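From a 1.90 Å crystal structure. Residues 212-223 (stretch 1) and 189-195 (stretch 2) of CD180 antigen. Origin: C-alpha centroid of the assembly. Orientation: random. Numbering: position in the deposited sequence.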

# COMPACT_ATOMS: atom_id res chain seq x y z
N THR A 212 2.54 17.66 -9.26
CA THR A 212 1.28 18.15 -8.61
C THR A 212 0.37 18.76 -9.73
O THR A 212 0.83 19.34 -10.74
CB THR A 212 1.48 19.11 -7.36
OG1 THR A 212 0.45 18.90 -6.32
CG2 THR A 212 1.45 20.55 -7.80
N GLN A 213 -0.92 18.60 -9.53
CA GLN A 213 -1.93 18.95 -10.53
C GLN A 213 -2.45 20.38 -10.34
O GLN A 213 -3.24 20.86 -11.16
CB GLN A 213 -3.08 17.91 -10.52
CG GLN A 213 -2.64 16.47 -10.83
CD GLN A 213 -2.05 16.31 -12.24
OE1 GLN A 213 -2.76 16.42 -13.25
NE2 GLN A 213 -0.73 16.04 -12.32
N ASN A 214 -2.01 21.06 -9.27
CA ASN A 214 -2.53 22.40 -8.99
C ASN A 214 -1.47 23.40 -8.53
O ASN A 214 -1.34 23.68 -7.33
CB ASN A 214 -3.76 22.37 -8.05
CG ASN A 214 -4.64 23.62 -8.18
OD1 ASN A 214 -4.16 24.73 -8.48
ND2 ASN A 214 -5.95 23.45 -7.95
N LEU A 215 -0.72 23.93 -9.51
CA LEU A 215 0.36 24.84 -9.25
C LEU A 215 -0.13 26.09 -8.48
O LEU A 215 0.55 26.57 -7.60
CB LEU A 215 1.04 25.25 -10.56
CG LEU A 215 2.01 24.26 -11.21
CD1 LEU A 215 2.54 24.82 -12.53
CD2 LEU A 215 3.16 23.96 -10.25
N LEU A 216 -1.32 26.58 -8.82
CA LEU A 216 -1.87 27.82 -8.22
C LEU A 216 -1.94 27.64 -6.71
O LEU A 216 -1.49 28.52 -5.96
CB LEU A 216 -3.27 28.10 -8.79
CG LEU A 216 -3.89 29.48 -9.04
CD1 LEU A 216 -5.41 29.35 -9.00
CD2 LEU A 216 -3.45 30.48 -8.01
N VAL A 217 -2.45 26.48 -6.26
CA VAL A 217 -2.58 26.11 -4.85
C VAL A 217 -1.25 26.11 -4.13
O VAL A 217 -1.17 26.60 -3.00
CB VAL A 217 -3.29 24.74 -4.66
CG1 VAL A 217 -2.92 24.06 -3.34
CG2 VAL A 217 -4.79 24.90 -4.77
N ILE A 218 -0.21 25.57 -4.79
CA ILE A 218 1.12 25.48 -4.20
C ILE A 218 1.71 26.89 -3.98
O ILE A 218 2.20 27.20 -2.88
CB ILE A 218 2.12 24.65 -5.09
CG1 ILE A 218 1.66 23.20 -5.29
CG2 ILE A 218 3.52 24.65 -4.50
CD1 ILE A 218 1.40 22.37 -4.04
N PHE A 219 1.76 27.70 -5.03
CA PHE A 219 2.32 29.05 -4.91
C PHE A 219 1.58 29.87 -3.85
O PHE A 219 2.21 30.50 -3.00
CB PHE A 219 2.33 29.79 -6.26
CG PHE A 219 3.34 29.23 -7.26
CD1 PHE A 219 4.70 29.31 -7.02
CD2 PHE A 219 2.90 28.61 -8.43
CE1 PHE A 219 5.63 28.78 -7.92
CE2 PHE A 219 3.81 28.07 -9.34
CZ PHE A 219 5.17 28.18 -9.09
N LYS A 220 0.26 29.85 -3.88
CA LYS A 220 -0.50 30.54 -2.84
C LYS A 220 -0.20 30.01 -1.41
O LYS A 220 0.04 30.80 -0.48
CB LYS A 220 -1.99 30.52 -3.19
CG LYS A 220 -2.91 31.10 -2.12
CD LYS A 220 -4.36 30.88 -2.54
CE LYS A 220 -4.62 31.49 -3.92
NZ LYS A 220 -6.08 31.53 -4.22
N GLY A 221 -0.16 28.69 -1.26
CA GLY A 221 0.09 28.06 0.03
C GLY A 221 1.47 28.32 0.57
O GLY A 221 1.66 28.36 1.77
N LEU A 222 2.45 28.52 -0.31
CA LEU A 222 3.84 28.77 0.12
C LEU A 222 4.17 30.23 0.46
O LEU A 222 5.34 30.58 0.71
CB LEU A 222 4.82 28.31 -0.98
CG LEU A 222 4.82 26.81 -1.34
CD1 LEU A 222 5.97 26.49 -2.30
CD2 LEU A 222 4.92 25.90 -0.13
N LYS A 223 3.16 31.08 0.44
CA LYS A 223 3.32 32.47 0.89
C LYS A 223 4.25 32.65 2.11
O LYS A 223 4.14 31.92 3.10
CB LYS A 223 1.95 33.08 1.18
CG LYS A 223 2.07 34.56 1.59
CD LYS A 223 0.70 35.16 1.78
CE LYS A 223 0.78 36.64 2.22
NZ LYS A 223 -0.56 37.11 2.66
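Stretch 2, residues 189-195: NDIAGIE

Stretch 2 is mostly extended, with a bend in the backbone at Ala 192 (phi/psi -100/-15); residues 193-194 are strand. It runs alongside stretch 1 in the same direction. Asp 190 lies nearest Thr 212 (CA to CA 5.3 Å), Gly 193 nearest Val 217 (CA to CA 6.3 Å) and Ile 194 nearest Gly 221 (CA to CA 5.0 Å). Stretch 1 is a short loop, the helix 215-221 and two residues after it. Asn 214 caps the helix: Asn 214 OD1 accepts a weak bond from Val 217 N at 3.3 Å.

The polar contacts lie at the start. With chi1 t, the Asp 190 carboxylate reaches Gln 213 N, and Asp 190 OD1 accepts a weak hydrogen bond from Gln 213 N at 3.5 Å. At chi1 -145°, off the usual wells, Thr 212 OG1 lies within 3.4 Å of Ile 191 N, from which it accepts a second weak bond. Gln 213, m at chi1 and chi2, turns its end away.

Further along there are no cross-stretch hydrogen bonds; methyl groups lie against backbone atoms and against each other. Val 217, chi1 t, points toward stretch 2. Val 217 CG2 is 3.8 Å from Ala 192 O, and Val 217 CG1 is 4.0 Å from Gly 193 CA. Ile 218 starts sideways, but with chi1 and chi2 both m its end comes nearer, and Ile 218 CD1 packs 3.9 Å from Ile 191 CB. Ile 191 is also m, m; its own end leads away.

Ile 194 is the most covered residue of the contact. It points toward the helix with chi1 m and chi2 t, an extended end that carries Ile 194 CD1 to 4.4 Å from Ile 218 CD1 and 4.5 Å from Leu 222 CD2. Ile 194 CG2 lies 3.6 Å from Gly 221 O. The glycine leaves room for this side chain: an ideal CB on Gly 221 would sit 2.5 Å from Ile 194 CD1, a clash. Phe 219 and Glu 195 point away from the contact.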

# COMPACT_ATOMS: atom_id res chain seq x y z
N ASN A 189 2.69 13.38 -4.57
CA ASN A 189 1.55 13.55 -3.68
C ASN A 189 0.67 14.67 -4.25
O ASN A 189 1.14 15.79 -4.47
CB ASN A 189 2.02 13.98 -2.27
CG ASN A 189 2.70 12.84 -1.50
OD1 ASN A 189 2.03 12.08 -0.80
ND2 ASN A 189 3.99 12.68 -1.69
N ASP A 190 -0.60 14.40 -4.42
CA ASP A 190 -1.45 15.39 -5.03
C ASP A 190 -1.99 16.36 -3.97
O ASP A 190 -3.01 16.11 -3.33
CB ASP A 190 -2.57 14.75 -5.84
CG ASP A 190 -3.31 15.77 -6.71
OD1 ASP A 190 -2.69 16.80 -7.14
OD2 ASP A 190 -4.51 15.53 -6.94
N ILE A 191 -1.28 17.48 -3.79
CA ILE A 191 -1.65 18.46 -2.80
C ILE A 191 -2.80 19.29 -3.34
O ILE A 191 -2.66 19.95 -4.35
CB ILE A 191 -0.47 19.39 -2.40
CG1 ILE A 191 0.78 18.58 -2.07
CG2 ILE A 191 -0.86 20.30 -1.23
CD1 ILE A 191 0.74 17.85 -0.75
N ALA A 192 -3.95 19.19 -2.67
CA ALA A 192 -5.14 19.96 -3.05
C ALA A 192 -5.37 21.20 -2.19
O ALA A 192 -6.10 22.08 -2.60
CB ALA A 192 -6.38 19.08 -3.08
N GLY A 193 -4.71 21.31 -1.03
CA GLY A 193 -4.86 22.53 -0.22
C GLY A 193 -3.72 22.69 0.75
O GLY A 193 -3.12 21.71 1.17
N ILE A 194 -3.43 23.93 1.11
CA ILE A 194 -2.44 24.27 2.12
C ILE A 194 -3.11 25.33 3.02
O ILE A 194 -3.72 26.30 2.53
CB ILE A 194 -1.14 24.85 1.48
CG1 ILE A 194 -0.46 23.76 0.60
CG2 ILE A 194 -0.16 25.32 2.57
CD1 ILE A 194 0.77 24.26 -0.14
N GLU A 195 -3.06 25.11 4.32
CA GLU A 195 -3.75 26.00 5.27
C GLU A 195 -3.08 27.37 5.23
O GLU A 195 -1.87 27.42 5.35
CB GLU A 195 -3.67 25.45 6.68
CG GLU A 195 -4.68 26.10 7.62
CD GLU A 195 -4.67 25.57 9.04
OE1 GLU A 195 -5.43 26.12 9.86
OE2 GLU A 195 -3.91 24.63 9.38